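Long-range contact in citrate synthase (PDB 1O7X), which belongs to the citrate synthase family of enzymes and has the largely helical fold of that family, here in an assembly of two chains: residues L130-Y135 against L158-R163. Residues are numbered along the deposited sequence; the frame is centred on the assembly and turned at random.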
# COMPACT_ATOMS: atom_id res chain seq x y z
N LEU A 130 8.96 7.11 14.67
CA LEU A 130 7.75 7.52 13.99
C LEU A 130 6.59 7.52 14.97
O LEU A 130 5.99 8.55 15.30
CB LEU A 130 7.48 6.70 12.73
CG LEU A 130 8.29 7.05 11.46
CD1 LEU A 130 7.83 6.27 10.23
CD2 LEU A 130 8.23 8.54 11.14
N VAL A 131 6.30 6.34 15.52
CA VAL A 131 5.23 6.17 16.49
C VAL A 131 5.33 7.14 17.65
O VAL A 131 4.36 7.81 18.06
CB VAL A 131 5.26 4.72 16.97
CG1 VAL A 131 4.10 4.42 17.90
CG2 VAL A 131 5.20 3.82 15.75
N ALA A 132 6.54 7.29 18.20
CA ALA A 132 6.68 8.23 19.32
C ALA A 132 6.25 9.62 18.87
O ALA A 132 5.43 10.23 19.56
CB ALA A 132 8.11 8.18 19.84
N ASN A 133 6.74 10.07 17.71
CA ASN A 133 6.43 11.41 17.21
C ASN A 133 5.08 11.65 16.60
O ASN A 133 4.60 12.78 16.59
CB ASN A 133 7.57 11.87 16.30
CG ASN A 133 8.76 12.08 17.25
OD1 ASN A 133 8.70 13.03 18.03
ND2 ASN A 133 9.73 11.19 17.17
N VAL A 134 4.39 10.60 16.18
CA VAL A 134 3.00 10.78 15.69
C VAL A 134 2.19 11.13 16.95
O VAL A 134 1.30 11.98 16.90
CB VAL A 134 2.46 9.52 15.03
CG1 VAL A 134 0.93 9.51 15.02
CG2 VAL A 134 3.02 9.37 13.63
N TYR A 135 2.52 10.46 18.06
CA TYR A 135 1.90 10.77 19.33
C TYR A 135 2.18 12.20 19.78
O TYR A 135 1.24 12.93 20.11
CB TYR A 135 2.41 9.82 20.41
CG TYR A 135 1.96 10.19 21.80
CD1 TYR A 135 0.61 10.41 22.05
CD2 TYR A 135 2.85 10.36 22.85
CE1 TYR A 135 0.15 10.74 23.31
CE2 TYR A 135 2.40 10.71 24.12
CZ TYR A 135 1.06 10.87 24.35
OH TYR A 135 0.58 11.17 25.61
N LEU A 158 10.42 6.88 26.82
CA LEU A 158 11.13 8.12 27.10
C LEU A 158 10.87 9.16 26.02
O LEU A 158 10.60 10.34 26.23
CB LEU A 158 12.64 7.87 27.24
CG LEU A 158 13.41 8.59 28.35
CD1 LEU A 158 12.91 8.18 29.73
CD2 LEU A 158 14.91 8.31 28.30
N ALA A 159 10.89 8.69 24.78
CA ALA A 159 10.67 9.54 23.61
C ALA A 159 9.24 10.05 23.66
O ALA A 159 8.97 11.23 23.46
CB ALA A 159 10.98 8.73 22.37
N SER A 160 8.33 9.13 23.96
CA SER A 160 6.91 9.44 24.02
C SER A 160 6.53 10.45 25.08
O SER A 160 5.93 11.49 24.81
CB SER A 160 6.13 8.14 24.24
OG SER A 160 6.44 7.27 23.16
N PHE A 161 6.84 10.10 26.33
CA PHE A 161 6.44 10.96 27.44
C PHE A 161 7.51 11.93 27.88
O PHE A 161 7.14 13.00 28.37
CB PHE A 161 5.99 10.07 28.60
CG PHE A 161 4.93 9.10 28.15
CD1 PHE A 161 5.21 7.76 28.04
CD2 PHE A 161 3.66 9.55 27.84
CE1 PHE A 161 4.23 6.87 27.62
CE2 PHE A 161 2.69 8.66 27.42
CZ PHE A 161 2.97 7.31 27.31
N ALA A 162 8.80 11.58 27.75
CA ALA A 162 9.84 12.50 28.22
C ALA A 162 9.67 12.60 29.74
O ALA A 162 9.55 13.62 30.39
CB ALA A 162 9.75 13.84 27.53
N ARG A 163 9.57 11.42 30.31
CA ARG A 163 9.35 11.07 31.71
C ARG A 163 9.99 9.70 31.88
O ARG A 163 9.72 8.84 31.03
CB ARG A 163 7.84 11.06 31.95
CG ARG A 163 7.21 10.18 32.99
CD ARG A 163 5.69 10.05 32.85
NE ARG A 163 5.29 8.67 32.60
CZ ARG A 163 4.39 8.17 31.77
NH1 ARG A 163 3.62 8.91 30.97
NH2 ARG A 163 4.20 6.84 31.72
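A132 and A159 meet methyl to methyl, CB to CB at 3.9 Å, and their small side chains let the two helices come close: the CA atoms of A132 and S160 lie 4.9 Å apart. The same A132 CB also lies 3.8 Å from S160 OG. That hydroxyl is turned back along its own helix, beside the backbone N and anti to the carbonyl carbon (chi1 -59°), where it hydrogen-bonds to F156 O; toward A132 it offers a van der Waals surface. F156, one turn back, packs on A132 and V131 as well.

The aromatic part of the contact is carried by Y135, whose CG is anti to the backbone N (chi1 172°), sending the ring across to the last turn of helix 152-161. Its edge meets the backbone there, with CE2 3.7 Å from S160 O. This buried interface joins helix 116-138, whose R136 hydrogen-bonds through NE to A159 O, to the C-terminal end of helix 152-161 in the mainly helical citrate synthase fold; the second helix ends at F161, and A162 just beyond it takes positive phi. Beyond the carbonyl, the rings of Y135 and F161 meet obliquely, planes at 68° and centroids 5.8 Å apart. F161 CE2 comes closest, 3.7 Å from Y135 OH and 3.9 Å from Y135 CE2. F325 adds a third ring, edge-to-face with Y135 and also meeting F161.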